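Side-chain contacts in glycogen synthase (Cyanobacterium sp. CLg1, PDB 6GNF), which belongs to the bacterial glycogen and starch synthase family of two-domain glycosyltransferases and binds ADP and a glycan: residues P390-E393 with Q394-E397; S484-L487 with L488-V492; A494-V497 with G498-A502. One frame throughout, in Å; residues are numbered along the deposited sequence.

Contact 1 of 3, residues P390-E393 with Q394-E397; sequences PKLE and QELE
K391 O lies obliquely off one face of the E395 carboxylate, displaced from CD toward the CG and OE2 side, 3.5 Å from CD. Both K391 O and E395 OE2 are acceptors, so no bond joins them. What brings the groups together is the aliphatic stem, since E395 CG rests 3.2 Å from K391 O. Beyond it the chain is extended and carries OE2 to within 3.8 Å of L392 CD2, a methyl reached obliquely by the acid. The amide of Q394 sits on the neighbouring side of the turn. Its CG is anti to the backbone N (chi1 -170°), and the extended chain stands out from the helix; the amide is turned so that OE1 lies 4.3 Å from K391 CB.

These residues form the opening turns of helix 390-402, the crossover of a beta-alpha-beta unit between parallel strands 381-385 and 406-409 in a Rossmann-like domain of the GT-B type. P390 suits the first turn, where no backbone donor is needed, and its carbonyl receives Q394 N. The next bond, from E395 N to K391 O, is weak, whereas L396 N reaches L392 O at 2.7 Å, nearly in line with the C=O bond.

E393 and E397 lie one turn apart, both touching A410. The E393 carboxylate is held through OE1 by G388 N, just ahead of the helix, where the positive end of the helix dipole probably eases its charge. E397 instead leans its CG over E393 O at 3.5 Å, and the two acids stay apart, OE2 to OE2 5.9 Å.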
ATOM      1  N   PRO A 390     -17.292  -5.077  -9.829  1.00 98.09           N
ATOM      2  CA  PRO A 390     -18.145  -4.775 -10.973  1.00 99.45           C
ATOM      3  C   PRO A 390     -19.408  -3.994 -10.631  1.00101.24           C
ATOM      4  O   PRO A 390     -19.745  -3.065 -11.358  1.00102.90           O
ATOM      5  CB  PRO A 390     -18.508  -6.158 -11.506  1.00101.63           C
ATOM      6  CG  PRO A 390     -17.312  -6.989 -11.191  1.00100.08           C
ATOM      7  CD  PRO A 390     -16.714  -6.431  -9.924  1.00 97.09           C
ATOM      8  N   LYS A 391     -20.088  -4.336  -9.538  1.00103.87           N
ATOM      9  CA  LYS A 391     -21.350  -3.652  -9.217  1.00110.39           C
ATOM     10  C   LYS A 391     -21.196  -2.472  -8.263  1.00107.23           C
ATOM     11  O   LYS A 391     -22.150  -1.724  -8.056  1.00110.86           O
ATOM     12  CB  LYS A 391     -22.451  -4.618  -8.746  1.00115.68           C
ATOM     13  CG  LYS A 391     -22.236  -5.347  -7.426  1.00116.34           C
ATOM     14  CD  LYS A 391     -23.577  -5.874  -6.903  1.00121.39           C
ATOM     15  CE  LYS A 391     -23.557  -7.364  -6.578  1.00122.30           C
ATOM     16  NZ  LYS A 391     -22.710  -7.698  -5.399  1.00120.83           N
ATOM     17  N   LEU A 392     -20.004  -2.284  -7.703  1.00101.99           N
ATOM     18  CA  LEU A 392     -19.675  -0.997  -7.091  1.00 99.84           C
ATOM     19  C   LEU A 392     -19.372   0.009  -8.200  1.00 98.06           C
ATOM     20  O   LEU A 392     -19.877   1.133  -8.182  1.00100.03           O
ATOM     21  CB  LEU A 392     -18.494  -1.101  -6.119  1.00 96.79           C
ATOM     22  CG  LEU A 392     -18.852  -1.280  -4.640  1.00 97.23           C
ATOM     23  CD1 LEU A 392     -17.610  -1.592  -3.821  1.00 95.03           C
ATOM     24  CD2 LEU A 392     -19.544  -0.039  -4.093  1.00 98.06           C
ATOM     25  N   GLU A 393     -18.546  -0.412  -9.160  1.00 94.18           N
ATOM     26  CA  GLU A 393     -18.239   0.380 -10.357  1.00 92.26           C
ATOM     27  C   GLU A 393     -19.486   0.776 -11.139  1.00 95.31           C
ATOM     28  O   GLU A 393     -19.593   1.907 -11.594  1.00 99.09           O
ATOM     29  CB  GLU A 393     -17.289  -0.390 -11.280  1.00 88.64           C
ATOM     30  CG  GLU A 393     -15.863  -0.479 -10.763  1.00 84.40           C
ATOM     31  CD  GLU A 393     -14.941  -1.230 -11.704  1.00 83.64           C
ATOM     32  OE1 GLU A 393     -13.767  -1.449 -11.350  1.00 79.74           O
ATOM     33  OE2 GLU A 393     -15.383  -1.589 -12.811  1.00 86.16           O
ATOM     34  N   GLN A 394     -20.436  -0.145 -11.261  1.00 99.37           N
ATOM     35  CA  GLN A 394     -21.689   0.128 -11.958  1.00104.10           C
ATOM     36  C   GLN A 394     -22.538   1.134 -11.184  1.00105.49           C
ATOM     37  O   GLN A 394     -23.198   1.983 -11.779  1.00107.63           O
ATOM     38  CB  GLN A 394     -22.478  -1.166 -12.160  1.00108.66           C
ATOM     39  CG  GLN A 394     -23.688  -1.032 -13.076  1.00113.93           C
ATOM     40  CD  GLN A 394     -24.644  -2.208 -12.960  1.00118.50           C
ATOM     41  OE1 GLN A 394     -24.305  -3.252 -12.393  1.00118.05           O
ATOM     42  NE2 GLN A 394     -25.854  -2.039 -13.489  1.00120.49           N
ATOM     43  N   GLU A 395     -22.522   1.028  -9.859  1.00106.34           N
ATOM     44  CA  GLU A 395     -23.240   1.972  -9.002  1.00109.68           C
ATOM     45  C   GLU A 395     -22.595   3.344  -9.067  1.00105.55           C
ATOM     46  O   GLU A 395     -23.287   4.365  -9.150  1.00106.54           O
ATOM     47  CB  GLU A 395     -23.248   1.498  -7.551  1.00111.62           C
ATOM     48  CG  GLU A 395     -24.339   0.492  -7.233  1.00116.55           C
ATOM     49  CD  GLU A 395     -24.247  -0.022  -5.811  1.00117.72           C
ATOM     50  OE1 GLU A 395     -25.291  -0.434  -5.263  1.00121.80           O
ATOM     51  OE2 GLU A 395     -23.139   0.009  -5.233  1.00116.88           O
ATOM     52  N   LEU A 396     -21.269   3.346  -8.997  1.00 97.52           N
ATOM     53  CA  LEU A 396     -20.486   4.571  -9.054  1.00 95.21           C
ATOM     54  C   LEU A 396     -20.876   5.420 -10.259  1.00 97.33           C
ATOM     55  O   LEU A 396     -21.175   6.605 -10.125  1.00 97.39           O
ATOM     56  CB  LEU A 396     -18.995   4.229  -9.117  1.00 92.48           C
ATOM     57  CG  LEU A 396     -17.997   5.356  -8.871  1.00 90.70           C
ATOM     58  CD1 LEU A 396     -18.312   6.057  -7.562  1.00 91.79           C
ATOM     59  CD2 LEU A 396     -16.573   4.819  -8.867  1.00 85.75           C
ATOM     60  N   GLU A 397     -20.863   4.806 -11.437  1.00 97.94           N
ATOM     61  CA  GLU A 397     -21.170   5.515 -12.681  1.00 98.98           C
ATOM     62  C   GLU A 397     -22.608   6.007 -12.762  1.00 99.33           C
ATOM     63  O   GLU A 397     -22.888   6.940 -13.496  1.00102.61           O
ATOM     64  CB  GLU A 397     -20.862   4.632 -13.889  1.00 99.99           C
ATOM     65  CG  GLU A 397     -19.375   4.367 -14.068  1.00 98.56           C
ATOM     66  CD  GLU A 397     -19.069   3.417 -15.213  1.00101.05           C
ATOM     67  OE1 GLU A 397     -20.015   2.992 -15.910  1.00105.60           O
ATOM     68  OE2 GLU A 397     -17.879   3.090 -15.422  1.00 98.55           O
TER

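Contact 2 of 3, residues S484-L487 with L488-V492; sequences SEEL and LQQGV
E485 and Q489 run side by side in the same direction, their carboxylate and amide planes turned 30° apart, and Q489 NE2 donates to E485 OE2 at 2.9 Å. The bond is weak because it is bent to 124° at the hydrogen. A bend at chi2 in each chain brings the two ends together. The amide's other atom, OE1, accepts a weak bond from K374 NZ.

At the helix start S484 is the N-cap: its side-chain OG accepts from L487 N at 3.0 Å, almost straight. The backbone series opens with L488 N to S484 O. This starts helix 485-503, which packs on helix 365-370 in the Rossmann-like domain. Q489 N is shared, bonding to E485 O and more weakly to E486 O.

Methyl groups touch polar ends elsewhere on the turn. L488 CD2 meets E485 OE1 at 3.7 Å, and the same leucine packs outward on D366 and A370. On another side, L487 CD2 lies 3.3 Å from Q490 NE2, the methyl standing over the face of the amide at its nitrogen end, with L487 also touching K477. E486 crosses Q490 obliquely, its OE2 4.2 Å from Q490 CG.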
ATOM      1  N   SER A 484     -23.896  -5.118   6.604  1.00110.32           N
ATOM      2  CA  SER A 484     -25.349  -5.022   6.685  1.00112.03           C
ATOM      3  C   SER A 484     -25.797  -3.604   6.377  1.00112.55           C
ATOM      4  O   SER A 484     -25.024  -2.656   6.534  1.00111.49           O
ATOM      5  CB  SER A 484     -25.848  -5.428   8.073  1.00113.30           C
ATOM      6  OG  SER A 484     -25.516  -4.443   9.038  1.00109.79           O
ATOM      7  N   GLU A 485     -27.039  -3.468   5.920  1.00113.23           N
ATOM      8  CA  GLU A 485     -27.631  -2.159   5.681  1.00114.79           C
ATOM      9  C   GLU A 485     -27.611  -1.334   6.966  1.00115.87           C
ATOM     10  O   GLU A 485     -27.473  -0.109   6.935  1.00117.62           O
ATOM     11  CB  GLU A 485     -29.067  -2.318   5.160  1.00117.84           C
ATOM     12  CG  GLU A 485     -29.842  -1.016   4.979  1.00119.29           C
ATOM     13  CD  GLU A 485     -29.116   0.001   4.116  1.00117.02           C
ATOM     14  OE1 GLU A 485     -28.388  -0.423   3.194  1.00116.49           O
ATOM     15  OE2 GLU A 485     -29.283   1.216   4.353  1.00116.84           O
ATOM     16  N   GLU A 486     -27.771  -2.022   8.089  1.00116.88           N
ATOM     17  CA  GLU A 486     -27.662  -1.423   9.415  1.00116.48           C
ATOM     18  C   GLU A 486     -26.318  -0.711   9.608  1.00109.00           C
ATOM     19  O   GLU A 486     -26.278   0.503   9.815  1.00107.90           O
ATOM     20  CB  GLU A 486     -27.870  -2.521  10.476  1.00120.42           C
ATOM     21  CG  GLU A 486     -27.377  -2.223  11.886  1.00122.01           C
ATOM     22  CD  GLU A 486     -28.181  -1.149  12.575  1.00123.92           C
ATOM     23  OE1 GLU A 486     -28.727  -1.439  13.659  1.00129.21           O
ATOM     24  OE2 GLU A 486     -28.265  -0.026  12.040  1.00124.75           O
ATOM     25  N   LEU A 487     -25.233  -1.477   9.553  1.00101.13           N
ATOM     26  CA  LEU A 487     -23.892  -0.942   9.799  1.00 97.78           C
ATOM     27  C   LEU A 487     -23.436   0.047   8.717  1.00 94.79           C
ATOM     28  O   LEU A 487     -22.714   1.010   9.004  1.00 91.73           O
ATOM     29  CB  LEU A 487     -22.875  -2.081   9.930  1.00 96.03           C
ATOM     30  CG  LEU A 487     -23.030  -2.973  11.164  1.00 98.01           C
ATOM     31  CD1 LEU A 487     -22.087  -4.166  11.083  1.00 96.26           C
ATOM     32  CD2 LEU A 487     -22.794  -2.183  12.447  1.00 98.62           C
ATOM     33  N   LEU A 488     -23.882  -0.174   7.481  1.00 92.15           N
ATOM     34  CA  LEU A 488     -23.623   0.757   6.383  1.00 88.35           C
ATOM     35  C   LEU A 488     -24.156   2.145   6.714  1.00 88.57           C
ATOM     36  O   LEU A 488     -23.491   3.153   6.453  1.00 86.02           O
ATOM     37  CB  LEU A 488     -24.268   0.248   5.088  1.00 89.24           C
ATOM     38  CG  LEU A 488     -24.032   1.043   3.799  1.00 87.02           C
ATOM     39  CD1 LEU A 488     -22.549   1.129   3.464  1.00 84.24           C
ATOM     40  CD2 LEU A 488     -24.798   0.412   2.647  1.00 87.55           C
ATOM     41  N   GLN A 489     -25.350   2.198   7.296  1.00 89.95           N
ATOM     42  CA  GLN A 489     -25.984   3.473   7.601  1.00 90.42           C
ATOM     43  C   GLN A 489     -25.320   4.165   8.796  1.00 89.08           C
ATOM     44  O   GLN A 489     -25.284   5.393   8.867  1.00 88.33           O
ATOM     45  CB  GLN A 489     -27.489   3.284   7.829  1.00 94.07           C
ATOM     46  CG  GLN A 489     -28.338   4.450   7.341  1.00 96.47           C
ATOM     47  CD  GLN A 489     -28.108   4.784   5.874  1.00 95.46           C
ATOM     48  OE1 GLN A 489     -28.007   5.953   5.508  1.00 95.21           O
ATOM     49  NE2 GLN A 489     -27.996   3.758   5.033  1.00 94.77           N
ATOM     50  N   GLN A 490     -24.746   3.386   9.706  1.00 88.87           N
ATOM     51  CA  GLN A 490     -23.969   3.950  10.810  1.00 89.59           C
ATOM     52  C   GLN A 490     -22.709   4.615  10.280  1.00 86.49           C
ATOM     53  O   GLN A 490     -22.304   5.674  10.767  1.00 86.66           O
ATOM     54  CB  GLN A 490     -23.574   2.869  11.809  1.00 92.06           C
ATOM     55  CG  GLN A 490     -24.755   2.173  12.459  1.00 95.41           C
ATOM     56  CD  GLN A 490     -24.372   1.401  13.703  1.00 96.45           C
ATOM     57  OE1 GLN A 490     -25.169   1.272  14.623  1.00 99.56           O
ATOM     58  NE2 GLN A 490     -23.147   0.886  13.740  1.00 96.02           N
ATOM     59  N   GLY A 491     -22.086   3.976   9.292  1.00 83.01           N
ATOM     60  CA  GLY A 491     -20.936   4.548   8.602  1.00 80.42           C
ATOM     61  C   GLY A 491     -21.279   5.859   7.921  1.00 79.72           C
ATOM     62  O   GLY A 491     -20.527   6.834   8.022  1.00 77.51           O
ATOM     63  N   VAL A 492     -22.417   5.885   7.226  1.00 80.39           N
ATOM     64  CA  VAL A 492     -22.895   7.099   6.563  1.00 80.74           C
ATOM     65  C   VAL A 492     -22.974   8.249   7.561  1.00 81.55           C
ATOM     66  O   VAL A 492     -22.381   9.308   7.344  1.00 80.94           O
ATOM     67  CB  VAL A 492     -24.275   6.876   5.895  1.00 83.30           C
ATOM     68  CG1 VAL A 492     -24.938   8.196   5.524  1.00 83.65           C
ATOM     69  CG2 VAL A 492     -24.124   5.997   4.662  1.00 82.81           C
TER

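Contact 3 of 3, residues A494-V497 with G498-A502; sequences AMIV and GMKKA
M495 and M499, one turn apart, pack sulfur against chain on the buried face of helix 485-503, which lies against the parallel sheet of the Rossmann-like domain. M499 SD rests against the bent end of M495, touching both CG at 3.9 Å and CE at 4.0 Å from one side. The two thioethers get there by different routes. M495 holds CG anti to its backbone N (chi1 179°), whereas M499 has CG anti to the carbonyl carbon (chi1 -66°), so its chain leans back toward the preceding turn and CG passes 3.6 Å from M495 O.

Next to this pair, I496 lays its CG2 methyl across the aliphatic part of K500, 4.1 Å from CD. The lysine is extended beyond CG and carries its ammonium away from the isoleucine. G498, between the methionine row and the V497/K501 row, has no side chain.

The backbone fixes the spacing. M499 N bonds to M495 O in the carbonyl plane, and K500 N bonds to I496 O at 2.8 Å. K501 N closes on V497 O at 3.1 Å, setting the valine and lysine one turn apart.

Further out, the buried rows pack on neighbouring elements. M495 touches A371 and M470, M499 reaches L375 and strand 426-429 at L428, and A502 meets Y426 of that strand. I496 rests on K374. At the start of the segment the backbone of A494 is hydrogen-bonded to N471, whose loop also meets V497. K501 packs on F468 of strand 468-469. Its chain runs alongside V497 and bends only at its last torsion (chi4 69°), which leaves NZ 3.8 Å from V497 CG1.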
ATOM      1  N   ALA A 494     -21.568   8.435  10.519  1.00 80.14           N
ATOM      2  CA  ALA A 494     -20.234   8.687  11.061  1.00 78.33           C
ATOM      3  C   ALA A 494     -19.383   9.558  10.125  1.00 76.99           C
ATOM      4  O   ALA A 494     -18.642  10.433  10.582  1.00 77.47           O
ATOM      5  CB  ALA A 494     -19.534   7.371  11.346  1.00 77.18           C
ATOM      6  N   MET A 495     -19.502   9.322   8.821  1.00 76.55           N
ATOM      7  CA  MET A 495     -18.775  10.110   7.826  1.00 75.63           C
ATOM      8  C   MET A 495     -19.278  11.547   7.826  1.00 76.71           C
ATOM      9  O   MET A 495     -18.496  12.488   7.856  1.00 76.95           O
ATOM     10  CB  MET A 495     -18.946   9.495   6.429  1.00 74.35           C
ATOM     11  CG  MET A 495     -18.240  10.250   5.310  1.00 72.51           C
ATOM     12  SD  MET A 495     -18.506   9.509   3.688  1.00 70.33           S
ATOM     13  CE  MET A 495     -20.215   9.949   3.393  1.00 72.57           C
ATOM     14  N   ILE A 496     -20.594  11.702   7.811  1.00 79.77           N
ATOM     15  CA  ILE A 496     -21.222  13.021   7.719  1.00 82.46           C
ATOM     16  C   ILE A 496     -20.906  13.915   8.923  1.00 81.97           C
ATOM     17  O   ILE A 496     -20.788  15.131   8.778  1.00 79.31           O
ATOM     18  CB  ILE A 496     -22.742  12.884   7.502  1.00 85.50           C
ATOM     19  CG1 ILE A 496     -23.002  12.350   6.087  1.00 85.76           C
ATOM     20  CG2 ILE A 496     -23.452  14.217   7.696  1.00 88.34           C
ATOM     21  CD1 ILE A 496     -24.383  11.768   5.883  1.00 89.10           C
ATOM     22  N   VAL A 497     -20.761  13.321  10.104  1.00 82.90           N
ATOM     23  CA  VAL A 497     -20.314  14.069  11.280  1.00 83.82           C
ATOM     24  C   VAL A 497     -18.987  14.774  10.991  1.00 82.28           C
ATOM     25  O   VAL A 497     -18.834  15.962  11.300  1.00 84.17           O
ATOM     26  CB  VAL A 497     -20.193  13.157  12.529  1.00 84.85           C
ATOM     27  CG1 VAL A 497     -19.369  13.817  13.629  1.00 84.30           C
ATOM     28  CG2 VAL A 497     -21.579  12.804  13.054  1.00 86.95           C
ATOM     29  N   GLY A 498     -18.044  14.052  10.386  1.00 79.00           N
ATOM     30  CA  GLY A 498     -16.755  14.629  10.016  1.00 76.39           C
ATOM     31  C   GLY A 498     -16.882  15.711   8.962  1.00 75.58           C
ATOM     32  O   GLY A 498     -16.259  16.767   9.071  1.00 74.80           O
ATOM     33  N   MET A 499     -17.714  15.466   7.958  1.00 76.70           N
ATOM     34  CA  MET A 499     -17.907  16.434   6.874  1.00 78.06           C
ATOM     35  C   MET A 499     -18.513  17.733   7.401  1.00 79.79           C
ATOM     36  O   MET A 499     -18.105  18.820   6.997  1.00 79.75           O
ATOM     37  CB  MET A 499     -18.789  15.841   5.770  1.00 78.65           C
ATOM     38  CG  MET A 499     -18.138  14.677   5.039  1.00 77.11           C
ATOM     39  SD  MET A 499     -19.278  13.788   3.966  1.00 78.48           S
ATOM     40  CE  MET A 499     -19.462  14.964   2.629  1.00 78.38           C
ATOM     41  N   LYS A 500     -19.473  17.615   8.319  1.00 82.86           N
ATOM     42  CA  LYS A 500     -20.100  18.788   8.937  1.00 85.50           C
ATOM     43  C   LYS A 500     -19.113  19.585   9.781  1.00 86.00           C
ATOM     44  O   LYS A 500     -19.157  20.811   9.774  1.00 85.41           O
ATOM     45  CB  LYS A 500     -21.297  18.380   9.796  1.00 88.82           C
ATOM     46  CG  LYS A 500     -22.531  18.025   8.990  1.00 92.11           C
ATOM     47  CD  LYS A 500     -23.702  17.685   9.897  1.00 97.51           C
ATOM     48  CE  LYS A 500     -25.029  17.806   9.166  1.00101.10           C
ATOM     49  NZ  LYS A 500     -26.173  17.510  10.069  1.00104.70           N
ATOM     50  N   LYS A 501     -18.257  18.895  10.535  1.00 84.01           N
ATOM     51  CA  LYS A 501     -17.195  19.574  11.273  1.00 84.97           C
ATOM     52  C   LYS A 501     -16.408  20.474  10.329  1.00 82.70           C
ATOM     53  O   LYS A 501     -16.154  21.632  10.637  1.00 83.75           O
ATOM     54  CB  LYS A 501     -16.233  18.577  11.916  1.00 85.78           C
ATOM     55  CG  LYS A 501     -16.580  18.100  13.314  1.00 88.54           C
ATOM     56  CD  LYS A 501     -15.489  17.135  13.784  1.00 89.02           C
ATOM     57  CE  LYS A 501     -15.631  16.734  15.242  1.00 92.39           C
ATOM     58  NZ  LYS A 501     -16.821  15.868  15.464  1.00 93.73           N
ATOM     59  N   ALA A 502     -16.028  19.929   9.178  1.00 81.21           N
ATOM     60  CA  ALA A 502     -15.210  20.650   8.207  1.00 80.66           C
ATOM     61  C   ALA A 502     -15.954  21.812   7.566  1.00 83.30           C
ATOM     62  O   ALA A 502     -15.391  22.895   7.410  1.00 84.18           O
ATOM     63  CB  ALA A 502     -14.704  19.704   7.130  1.00 78.32           C
TER

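In the fold
All three contacts are formed within helices of the same Rossmann-like domain. Contact 1 lies on helix 390-402, while contacts 2 and 3 share helix 485-503 and adjoin in sequence, their centres about 15 Å apart. Contacts 1 and 2 are both at the surface and at the starts of their helices; their nearest atoms are about 8 Å apart and do not touch. Acids and amides dominate there, although only contact 2 has a side-chain bond between its segments and a capping serine. Contact 3, farther along the helix, is mostly buried: methionines and an isoleucine replace the carboxylates, and K500 contributes its aliphatic chain, while K501 brings its ammonium end to a valine methyl.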